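Local coordinates for protein nicotinamide-nucleotide adenylyltransferase NadR family / Ribosylnicotinamide kinase (Lactococcus lactis subsp. cremoris, PDB 6GYE) that probably phosphorylates nicotinamide riboside and then adenylylates the resulting mononucleotide to give NAD+, and is bound here to nicotinamide riboside, at residues A24-G29 and R68-A73; N88-M93 and D98-R103; G187-G192 and F311-W316; K339-D344 and H367-V372. All blocks are in the same frame, centred on the assembly; numbering follows the deposited sequence.

Contact 1. Residues A24-G29 and R68-A73; sequences APLHTG and RYLREA. With SO4 (sulfate ion), chain D.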
# COMPACT_ATOMS: atom_id res chain seq x y z
N ALA A 24 -3.29 3.95 11.67
CA ALA A 24 -2.79 4.50 10.42
C ALA A 24 -1.26 4.55 10.45
O ALA A 24 -0.67 5.64 10.43
CB ALA A 24 -3.37 5.90 10.17
N PRO A 25 -0.59 3.39 10.47
CA PRO A 25 -1.10 2.02 10.36
C PRO A 25 -1.19 1.25 11.66
O PRO A 25 -0.65 1.68 12.67
CB PRO A 25 -0.05 1.37 9.47
CG PRO A 25 1.24 1.99 10.01
CD PRO A 25 0.88 3.40 10.43
N LEU A 26 -1.89 0.12 11.61
CA LEU A 26 -1.74 -0.91 12.63
C LEU A 26 -0.30 -1.42 12.65
O LEU A 26 0.29 -1.66 11.59
CB LEU A 26 -2.71 -2.06 12.33
CG LEU A 26 -2.63 -3.33 13.17
CD1 LEU A 26 -3.10 -3.06 14.58
CD2 LEU A 26 -3.51 -4.40 12.53
N HIS A 27 0.28 -1.56 13.84
CA HIS A 27 1.64 -2.10 13.94
C HIS A 27 1.75 -3.01 15.15
O HIS A 27 0.79 -3.20 15.90
CB HIS A 27 2.70 -0.98 13.96
CG HIS A 27 2.56 -0.03 15.12
ND1 HIS A 27 2.90 -0.37 16.41
CD2 HIS A 27 2.14 1.26 15.16
CE1 HIS A 27 2.68 0.67 17.21
NE2 HIS A 27 2.23 1.67 16.47
N THR A 28 2.94 -3.59 15.34
CA THR A 28 3.07 -4.64 16.35
C THR A 28 2.90 -4.11 17.77
O THR A 28 2.53 -4.90 18.65
CB THR A 28 4.42 -5.38 16.21
OG1 THR A 28 5.48 -4.45 16.21
CG2 THR A 28 4.51 -6.12 14.91
N GLY A 29 3.15 -2.82 18.00
CA GLY A 29 2.84 -2.25 19.31
C GLY A 29 1.37 -2.38 19.66
O GLY A 29 1.02 -2.84 20.75
N ARG A 68 -11.60 -1.65 7.03
CA ARG A 68 -11.52 -2.89 6.23
C ARG A 68 -10.19 -3.60 6.45
O ARG A 68 -10.17 -4.81 6.66
CB ARG A 68 -11.71 -2.61 4.74
CG ARG A 68 -13.14 -2.28 4.31
CD ARG A 68 -14.11 -3.38 4.73
NE ARG A 68 -15.44 -3.24 4.13
CZ ARG A 68 -15.80 -3.74 2.94
NH1 ARG A 68 -14.92 -4.42 2.19
NH2 ARG A 68 -17.04 -3.56 2.51
N TYR A 69 -9.09 -2.85 6.50
CA TYR A 69 -7.79 -3.47 6.72
C TYR A 69 -7.73 -4.17 8.08
O TYR A 69 -7.15 -5.26 8.20
CB TYR A 69 -6.69 -2.42 6.62
CG TYR A 69 -6.37 -2.00 5.21
CD1 TYR A 69 -7.12 -2.48 4.14
CD2 TYR A 69 -5.29 -1.16 4.94
CE1 TYR A 69 -6.82 -2.11 2.84
CE2 TYR A 69 -4.98 -0.78 3.63
CZ TYR A 69 -5.75 -1.27 2.59
OH TYR A 69 -5.45 -0.89 1.29
N LEU A 70 -8.30 -3.55 9.12
CA LEU A 70 -8.33 -4.18 10.44
C LEU A 70 -9.16 -5.46 10.43
O LEU A 70 -8.78 -6.46 11.03
CB LEU A 70 -8.89 -3.20 11.48
CG LEU A 70 -7.95 -2.30 12.31
CD1 LEU A 70 -7.30 -3.05 13.45
CD2 LEU A 70 -6.90 -1.67 11.44
N ARG A 71 -10.32 -5.43 9.76
CA ARG A 71 -11.14 -6.63 9.68
C ARG A 71 -10.35 -7.77 9.07
O ARG A 71 -10.39 -8.90 9.57
CB ARG A 71 -12.41 -6.37 8.88
CG ARG A 71 -13.52 -5.70 9.66
CD ARG A 71 -14.16 -6.65 10.66
NE ARG A 71 -15.35 -6.05 11.27
CZ ARG A 71 -16.55 -6.05 10.72
NH1 ARG A 71 -16.76 -6.64 9.55
NH2 ARG A 71 -17.58 -5.48 11.33
N GLU A 72 -9.59 -7.48 8.01
CA GLU A 72 -8.77 -8.51 7.40
C GLU A 72 -7.66 -8.94 8.35
O GLU A 72 -7.36 -10.14 8.47
CB GLU A 72 -8.21 -8.01 6.07
CG GLU A 72 -7.49 -9.08 5.28
CD GLU A 72 -6.84 -8.58 3.99
OE1 GLU A 72 -7.25 -7.53 3.42
OE2 GLU A 72 -5.87 -9.24 3.55
N ALA A 73 -7.05 -7.98 9.04
CA ALA A 73 -5.92 -8.27 9.91
C ALA A 73 -6.33 -9.20 11.03
O ALA A 73 -5.53 -10.04 11.45
CB ALA A 73 -5.34 -6.99 10.49
S SO4 D . -3.54 1.15 -0.63
O1 SO4 D . -3.41 0.32 0.55
O2 SO4 D . -4.33 0.41 -1.63
O3 SO4 D . -4.24 2.38 -0.32
O4 SO4 D . -2.22 1.49 -1.15
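The amide of Ala73 donates to Tyr69 O over 2.8 Å, an ordinary helical bond that fixes the last turn of helix 63-73 and presents Ala73 to Leu26. Between the two segments the touching is wholly apolar: Leu26 CD2 lies 3.8 Å from Ala73 CB and 4.1 Å from Leu70 CD1. One branch of the leucine thus meets both residues, and it does so because Leu26 holds CG anti to its own N (chi1 173°), extending the chain toward the helix. A methyl at position 73 suits the short approach, while Leu70 also rests on Val82 of strand 80-86. Residues 27-30 read His-Thr-Gly-His, the HxGH signature of nucleotidyltransferases, so Leu26 directly precedes the motif of what is probably the adenylyltransferase site, just after the cis peptide bond that precedes Pro25. His27 caps helix 28-40 by accepting from Gly29 N at its ND1, 2.9 Å away, and its NE2 bonds to Ile153 O, so both ring nitrogens are used. Glycine suits position 29, where a CB would run into the His27 ring. On the helix, Tyr69 turns its ring edge-to-face with Phe175, which also touches Leu26 and Pro25. The Tyr69 hydroxyl points at a sulfate, bound also by Lys65; the modelled 2.5 Å from Tyr69 OH to sulfate O1 is very short, and that length is doubtful.

Contact 2. Residues N88-M93 and D98-R103; sequences NDLPEM and DEWANR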
# COMPACT_ATOMS: atom_id res chain seq x y z
N ASN A 88 -17.55 12.15 12.44
CA ASN A 88 -18.02 13.29 11.65
C ASN A 88 -19.23 13.95 12.31
O ASN A 88 -19.94 13.33 13.11
CB ASN A 88 -18.42 12.86 10.23
CG ASN A 88 -17.22 12.55 9.32
OD1 ASN A 88 -16.09 12.96 9.57
ND2 ASN A 88 -17.49 11.81 8.25
N ASP A 89 -19.46 15.21 11.96
CA ASP A 89 -20.65 15.96 12.38
C ASP A 89 -20.81 15.97 13.90
O ASP A 89 -21.88 15.72 14.45
CB ASP A 89 -21.91 15.39 11.72
CG ASP A 89 -21.77 15.29 10.22
OD1 ASP A 89 -21.42 16.31 9.59
OD2 ASP A 89 -21.99 14.18 9.68
N LEU A 90 -19.73 16.29 14.58
CA LEU A 90 -19.81 16.39 16.02
C LEU A 90 -19.72 17.84 16.45
O LEU A 90 -18.89 18.59 15.90
CB LEU A 90 -18.67 15.60 16.69
CG LEU A 90 -18.86 14.13 17.02
CD1 LEU A 90 -17.72 13.65 17.87
CD2 LEU A 90 -20.16 13.93 17.73
N PRO A 91 -20.55 18.29 17.39
CA PRO A 91 -20.28 19.59 18.01
C PRO A 91 -18.86 19.56 18.58
O PRO A 91 -18.48 18.62 19.28
CB PRO A 91 -21.34 19.69 19.11
CG PRO A 91 -22.44 18.79 18.65
CD PRO A 91 -21.77 17.66 17.91
N GLU A 92 -18.08 20.59 18.27
CA GLU A 92 -16.68 20.59 18.68
C GLU A 92 -16.53 20.59 20.20
O GLU A 92 -15.74 19.81 20.76
CB GLU A 92 -15.95 21.77 18.03
CG GLU A 92 -16.64 23.12 18.19
CD GLU A 92 -17.43 23.52 16.95
OE1 GLU A 92 -17.95 22.61 16.26
OE2 GLU A 92 -17.54 24.73 16.66
N MET A 93 -17.25 21.48 20.89
CA MET A 93 -17.17 21.70 22.32
C MET A 93 -18.06 20.73 23.11
O MET A 93 -18.99 20.14 22.56
CB MET A 93 -17.51 23.15 22.63
CG MET A 93 -16.28 23.97 23.04
SD MET A 93 -14.75 23.43 22.22
CE MET A 93 -13.98 22.36 23.45
N ASP A 98 -21.16 14.22 24.74
CA ASP A 98 -22.38 13.45 24.95
C ASP A 98 -22.68 12.60 23.72
O ASP A 98 -22.80 11.38 23.80
CB ASP A 98 -23.55 14.38 25.24
CG ASP A 98 -23.42 15.06 26.58
OD1 ASP A 98 -22.98 14.40 27.53
OD2 ASP A 98 -23.77 16.26 26.67
N GLU A 99 -22.78 13.26 22.56
CA GLU A 99 -23.03 12.56 21.31
C GLU A 99 -21.94 11.53 21.01
O GLU A 99 -22.22 10.42 20.54
CB GLU A 99 -23.15 13.58 20.17
CG GLU A 99 -23.25 12.97 18.78
CD GLU A 99 -24.62 12.44 18.46
OE1 GLU A 99 -25.56 12.71 19.24
OE2 GLU A 99 -24.76 11.75 17.41
N TRP A 100 -20.68 11.88 21.28
CA TRP A 100 -19.59 10.93 21.06
C TRP A 100 -19.82 9.66 21.88
O TRP A 100 -19.77 8.55 21.34
CB TRP A 100 -18.25 11.58 21.41
CG TRP A 100 -17.06 10.69 21.25
CD1 TRP A 100 -16.33 10.50 20.11
CD2 TRP A 100 -16.45 9.90 22.27
NE1 TRP A 100 -15.30 9.61 20.36
CE2 TRP A 100 -15.36 9.23 21.68
CE3 TRP A 100 -16.72 9.69 23.63
CZ2 TRP A 100 -14.54 8.36 22.39
CZ3 TRP A 100 -15.91 8.82 24.33
CH2 TRP A 100 -14.84 8.17 23.72
N ALA A 101 -20.11 9.82 23.17
CA ALA A 101 -20.35 8.66 24.02
C ALA A 101 -21.58 7.88 23.57
O ALA A 101 -21.59 6.64 23.64
CB ALA A 101 -20.49 9.09 25.48
N ASN A 102 -22.63 8.58 23.14
CA ASN A 102 -23.82 7.89 22.63
C ASN A 102 -23.45 6.91 21.53
O ASN A 102 -23.78 5.73 21.60
CB ASN A 102 -24.84 8.90 22.09
CG ASN A 102 -25.56 9.63 23.18
OD1 ASN A 102 -25.64 9.14 24.31
ND2 ASN A 102 -26.10 10.79 22.86
N ARG A 103 -22.70 7.39 20.54
CA ARG A 103 -22.25 6.51 19.47
C ARG A 103 -21.41 5.37 20.02
O ARG A 103 -21.55 4.22 19.59
CB ARG A 103 -21.45 7.31 18.44
CG ARG A 103 -22.18 8.52 17.89
CD ARG A 103 -21.37 9.17 16.78
NE ARG A 103 -21.98 10.40 16.31
CZ ARG A 103 -21.42 11.22 15.44
NH1 ARG A 103 -20.21 10.93 14.95
NH2 ARG A 103 -22.04 12.33 15.06
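Arg103 grips the carbonyl oxygen of Asn88 end-on with both terminal nitrogens: NH1 and NH2 each lie 3.0 Å from Asn88 O, which falls within the guanidinium plane. The NH2 bond runs nearly in line with the carbonyl (C=O...N 168°). The third nitrogen looks back along its own helix, where Arg103 NE makes a fairly straight salt bridge of 3.3 Å to Glu99 OE2, met on the anti side of the carboxylate. NH1 has a further weak bond to Asn86 O. The chain of Arg103, extended from CG to NE, carries the group across to the loop, and Leu90 CD2 lies 3.6 Å above one guanidinium face. The same methyl touches Glu99 CG at 3.4 Å, and Leu90 CD1 meets the edge of the Trp100 indole. This joins the loop after strand 80-86, an outer strand of the five-stranded parallel Rossmann-like sheet, to helix 95-110 which follows it. Replacing Arg103 by a leucine would probably leave Asn88 O without its two donors and Glu99 without its charged mate. Other polar groups find partners nearby: Asn88 OD1 accepts from Asp52 N, Asn88 N donates to Asn86 OD1, and Trp100 NE1 bonds to Glu87 OE2.

Contact 3. Residues G187-G192 and F311-W316; sequences GSASTG and FRHMEW. With SO4 (sulfate ion), chain F.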
# COMPACT_ATOMS: atom_id res chain seq x y z
N GLY A 187 11.90 0.82 -21.02
CA GLY A 187 12.83 0.88 -22.13
C GLY A 187 12.39 -0.04 -23.25
O GLY A 187 11.50 -0.87 -23.09
N SER A 188 13.05 0.12 -24.39
CA SER A 188 12.79 -0.72 -25.55
C SER A 188 13.22 -2.16 -25.26
O SER A 188 13.91 -2.45 -24.28
CB SER A 188 13.57 -0.24 -26.77
OG SER A 188 13.45 1.16 -26.95
N ALA A 189 12.82 -3.07 -26.14
CA ALA A 189 13.28 -4.44 -26.05
C ALA A 189 14.76 -4.55 -26.38
O ALA A 189 15.30 -3.79 -27.20
CB ALA A 189 12.47 -5.33 -26.98
N SER A 190 15.43 -5.50 -25.71
CA SER A 190 16.84 -5.83 -25.95
C SER A 190 17.78 -4.69 -25.57
O SER A 190 18.79 -4.47 -26.24
CB SER A 190 17.10 -6.25 -27.40
OG SER A 190 16.25 -7.31 -27.81
N THR A 191 17.45 -3.94 -24.52
CA THR A 191 18.36 -2.90 -24.03
C THR A 191 18.92 -3.23 -22.65
O THR A 191 19.59 -2.38 -22.06
CB THR A 191 17.68 -1.53 -24.01
OG1 THR A 191 16.44 -1.59 -23.29
CG2 THR A 191 17.39 -1.08 -25.43
N GLY A 192 18.66 -4.43 -22.13
CA GLY A 192 19.18 -4.83 -20.84
C GLY A 192 18.30 -4.53 -19.64
O GLY A 192 18.82 -4.55 -18.52
N PHE A 311 15.80 -15.39 -26.16
CA PHE A 311 14.56 -14.76 -26.59
C PHE A 311 14.79 -13.28 -26.93
O PHE A 311 15.34 -12.53 -26.12
CB PHE A 311 13.48 -14.89 -25.50
CG PHE A 311 12.14 -14.34 -25.90
CD1 PHE A 311 11.25 -15.12 -26.62
CD2 PHE A 311 11.76 -13.05 -25.56
CE1 PHE A 311 10.01 -14.62 -27.00
CE2 PHE A 311 10.53 -12.54 -25.93
CZ PHE A 311 9.65 -13.33 -26.64
N ARG A 312 14.39 -12.89 -28.14
CA ARG A 312 14.51 -11.52 -28.61
C ARG A 312 13.17 -11.06 -29.19
O ARG A 312 12.60 -11.73 -30.05
CB ARG A 312 15.62 -11.37 -29.66
CG ARG A 312 15.90 -12.61 -30.51
CD ARG A 312 17.14 -12.44 -31.38
NE ARG A 312 18.20 -11.69 -30.70
CZ ARG A 312 18.75 -10.57 -31.15
NH1 ARG A 312 18.35 -10.05 -32.31
NH2 ARG A 312 19.71 -9.97 -30.46
N HIS A 313 12.67 -9.92 -28.70
CA HIS A 313 11.57 -9.22 -29.36
C HIS A 313 12.08 -8.75 -30.72
O HIS A 313 12.76 -7.73 -30.81
CB HIS A 313 11.10 -8.01 -28.56
CG HIS A 313 10.35 -8.32 -27.29
ND1 HIS A 313 8.99 -8.54 -27.27
CD2 HIS A 313 10.75 -8.34 -26.00
CE1 HIS A 313 8.60 -8.74 -26.03
NE2 HIS A 313 9.65 -8.62 -25.23
N MET A 314 11.76 -9.49 -31.78
CA MET A 314 12.41 -9.23 -33.06
C MET A 314 11.90 -7.94 -33.71
O MET A 314 12.70 -7.15 -34.23
CB MET A 314 12.24 -10.43 -34.00
CG MET A 314 13.45 -10.71 -34.92
SD MET A 314 14.99 -11.18 -34.08
CE MET A 314 16.12 -9.96 -34.75
N GLU A 315 10.59 -7.70 -33.67
CA GLU A 315 10.04 -6.48 -34.27
C GLU A 315 10.18 -5.27 -33.36
O GLU A 315 10.39 -4.15 -33.85
CB GLU A 315 8.57 -6.67 -34.63
CG GLU A 315 7.95 -5.46 -35.31
CD GLU A 315 6.48 -5.28 -34.97
OE1 GLU A 315 6.17 -4.92 -33.81
OE2 GLU A 315 5.63 -5.50 -35.87
N TRP A 316 10.09 -5.46 -32.04
CA TRP A 316 10.27 -4.37 -31.08
C TRP A 316 11.72 -3.88 -31.02
O TRP A 316 11.99 -2.90 -30.31
CB TRP A 316 9.79 -4.79 -29.68
CG TRP A 316 8.27 -4.92 -29.56
CD1 TRP A 316 7.35 -4.68 -30.55
CD2 TRP A 316 7.52 -5.28 -28.39
NE1 TRP A 316 6.07 -4.88 -30.06
CE2 TRP A 316 6.15 -5.25 -28.74
CE3 TRP A 316 7.87 -5.63 -27.07
CZ2 TRP A 316 5.13 -5.55 -27.83
CZ3 TRP A 316 6.85 -5.93 -26.16
CH2 TRP A 316 5.50 -5.89 -26.55
S SO4 F . 15.64 -6.48 -22.28
O1 SO4 F . 16.97 -7.07 -22.44
O2 SO4 F . 14.72 -6.96 -23.30
O3 SO4 F . 15.03 -6.85 -21.00
O4 SO4 F . 15.80 -5.04 -22.39
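Between Gly187 and Ala189, whose methyl meets His313 and Trp316, the chain leaves strand 181-187 in an extended course. Ser188 contributes its carbonyl: Ser188 O accepts from Thr191 OG1 over 2.8 Å, the donor standing above the carbonyl plane. Ala189 carries the contact. Its CB is 3.4 Å from His313 CB and 3.8 Å from Trp316 CB, so the small methyl fits between the bases of the two aromatic side chains. Both side chains put CG anti to the carbonyl carbon (chi1 -72° for His313, -71° for Trp316), which brings the two rings together: Trp316 CE3 lies above one face of the imidazole, near its rim, with Phe311 CE2 over the other. The imidazole is held by Asp224, which bonds to His313 ND1 and also to Trp316 N. Ser190 turns its amide to the sulfate, Ser190 N to O2 being 2.9 Å. Thr191 N follows at 2.9 Å from sulfate O4. A valine in place of Thr191 would probably leave Ser188 O without its hydroxyl partner and the bend of the loop less firmly held. Gly192, at a positive phi of 91°, where a CB would press on the carbonyl oxygen of Thr191, adds a bond from its N to sulfate O1 at 3.1 Å, and helix 193-203 begins next, bringing Lys193 N and Thr194 OG1 to the same anion. Successive amides curling round a tetrahedral anion between strand and helix, in a Gly-Ser-Ala-Ser-Thr-Gly-Lys-Thr sequence, are the hallmark of a P-loop (Walker A), the sulfate probably marking a nucleotide phosphate position.

Contact 4. Residues K339-D344 and H367-V372; sequences KVVILD and HEYTGV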
# COMPACT_ATOMS: atom_id res chain seq x y z
N LYS A 339 9.78 12.10 -11.56
CA LYS A 339 10.23 10.80 -11.07
C LYS A 339 11.12 10.07 -12.06
O LYS A 339 11.57 8.96 -11.77
CB LYS A 339 9.00 9.93 -10.74
CG LYS A 339 8.13 10.52 -9.63
CD LYS A 339 6.83 9.73 -9.50
CE LYS A 339 6.00 10.22 -8.31
NZ LYS A 339 4.72 9.48 -8.28
N VAL A 340 11.40 10.66 -13.22
CA VAL A 340 12.12 9.97 -14.29
C VAL A 340 13.61 10.28 -14.19
O VAL A 340 14.02 11.45 -14.16
CB VAL A 340 11.58 10.37 -15.67
CG1 VAL A 340 12.47 9.80 -16.75
CG2 VAL A 340 10.16 9.88 -15.88
N VAL A 341 14.42 9.23 -14.18
CA VAL A 341 15.86 9.33 -14.33
C VAL A 341 16.23 8.54 -15.58
O VAL A 341 15.87 7.37 -15.71
CB VAL A 341 16.60 8.78 -13.10
CG1 VAL A 341 18.10 8.71 -13.37
CG2 VAL A 341 16.28 9.63 -11.86
N ILE A 342 16.93 9.19 -16.51
CA ILE A 342 17.33 8.59 -17.77
C ILE A 342 18.75 8.06 -17.62
O ILE A 342 19.66 8.80 -17.22
CB ILE A 342 17.23 9.61 -18.91
CG1 ILE A 342 15.80 10.09 -19.02
CG2 ILE A 342 17.73 9.00 -20.20
CD1 ILE A 342 15.55 10.95 -20.22
N LEU A 343 18.94 6.78 -17.93
CA LEU A 343 20.24 6.13 -17.74
C LEU A 343 21.09 6.23 -19.01
O LEU A 343 21.35 5.27 -19.72
CB LEU A 343 20.04 4.68 -17.31
CG LEU A 343 19.23 4.52 -16.02
CD1 LEU A 343 18.89 3.07 -15.80
CD2 LEU A 343 20.03 5.08 -14.83
N ASP A 344 21.58 7.45 -19.24
CA ASP A 344 22.37 7.75 -20.44
C ASP A 344 23.86 7.81 -20.10
O ASP A 344 24.49 8.87 -20.04
CB ASP A 344 21.87 9.05 -21.06
CG ASP A 344 21.86 10.21 -20.07
OD1 ASP A 344 22.25 10.02 -18.89
OD2 ASP A 344 21.44 11.32 -20.48
N HIS A 367 19.27 4.88 -4.34
CA HIS A 367 19.66 5.46 -3.06
C HIS A 367 18.98 6.81 -2.82
O HIS A 367 18.37 7.02 -1.77
CB HIS A 367 21.18 5.61 -2.98
CG HIS A 367 21.61 6.37 -1.77
ND1 HIS A 367 21.43 5.89 -0.49
CD2 HIS A 367 22.14 7.61 -1.63
CE1 HIS A 367 21.85 6.79 0.38
NE2 HIS A 367 22.29 7.84 -0.29
N GLU A 368 19.06 7.72 -3.79
CA GLU A 368 18.49 9.05 -3.59
C GLU A 368 16.97 9.01 -3.42
O GLU A 368 16.41 9.83 -2.69
CB GLU A 368 18.86 9.99 -4.74
CG GLU A 368 20.35 10.20 -4.95
CD GLU A 368 21.02 10.95 -3.79
OE1 GLU A 368 20.33 11.73 -3.08
OE2 GLU A 368 22.25 10.78 -3.59
N TYR A 369 16.27 8.08 -4.07
CA TYR A 369 14.81 8.13 -4.06
C TYR A 369 14.18 7.25 -2.99
O TYR A 369 12.99 7.41 -2.70
CB TYR A 369 14.23 7.74 -5.42
CG TYR A 369 14.23 8.84 -6.46
CD1 TYR A 369 15.40 9.23 -7.11
CD2 TYR A 369 13.04 9.47 -6.80
CE1 TYR A 369 15.38 10.24 -8.07
CE2 TYR A 369 13.01 10.49 -7.75
CZ TYR A 369 14.18 10.87 -8.39
OH TYR A 369 14.12 11.88 -9.33
N THR A 370 14.92 6.30 -2.40
CA THR A 370 14.37 5.44 -1.37
C THR A 370 15.06 5.54 -0.03
O THR A 370 14.50 5.07 0.96
CB THR A 370 14.40 3.97 -1.79
OG1 THR A 370 15.75 3.49 -1.72
CG2 THR A 370 13.82 3.78 -3.22
N GLY A 371 16.30 6.01 0.02
CA GLY A 371 17.00 6.13 1.28
C GLY A 371 17.88 4.94 1.61
O GLY A 371 18.61 4.99 2.60
N VAL A 372 17.83 3.88 0.81
CA VAL A 372 18.54 2.66 1.17
C VAL A 372 20.04 2.88 1.02
O VAL A 372 20.51 3.59 0.10
CB VAL A 372 18.06 1.48 0.31
CG1 VAL A 372 18.43 1.69 -1.16
CG2 VAL A 372 18.64 0.20 0.81
O HOH W 1 15.27 13.14 -11.55
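Val341 CG2 lies 3.9 Å from Tyr369 CE1 and 4.0 Å from Tyr369 OH, so a single methyl meets the outer end of the phenol, the two side chains running aslant. In Val341 CG1 is anti to the backbone N (chi1 172°), which leaves CG2 anti to the carbonyl carbon and turned to the ring; in Tyr369 CG is anti to the carbonyl carbon (chi1 -81°), and the ring reaches out from the helix to the strand. Tyr369 CE2, across the ring from CE1, comes within 4.3 Å of Lys339 CA, which lies on the valine's side of the ring plane. The lysine then leads away, extended from CB to NZ, which bonds to Met294 O. Strand 340-342 is an outermost strand of the parallel sheet of the P-loop kinase domain, and helix 358-370 packs across it, Tyr369 and Val341 both also touching Leu296 of the neighbouring strand. Beta-branched valine suits the strand, while a long aromatic with a polar end suits the partly exposed border. There a water sits 2.8 Å from Tyr369 OH and makes a weak bond to Val340 O. The helix finishes with Gly371 N on His367 O, and Gly371 takes a positive phi (94°) at which a CB would be pressed against the preceding carbonyl oxygen, calling for glycine. Beyond it Val372 N donates to Thr370 OG1 over 3.3 Å, an ST turn.

Overall arrangement
The four contacts follow one another along the chain without interleaving and divide between two parallel alpha/beta units. Contacts 1 and 2, with centres 25 Å apart, belong to the N-terminal five-stranded sheet: contact 1 beside the HxGH segment, contact 2 at the loop leaving outer strand 80-86. Contacts 3 and 4, 23 Å apart between centres, belong to the unit built on the four-stranded sheet, at the P-loop after strand 181-187 and at outermost strand 340-342 with helix 358-370. The centres of contacts 2 and 3 are 61 Å apart, on opposite sides of the chain's centre. The separation is consistent with two distinct active sites, adenylyltransferase and kinase, on one polypeptide.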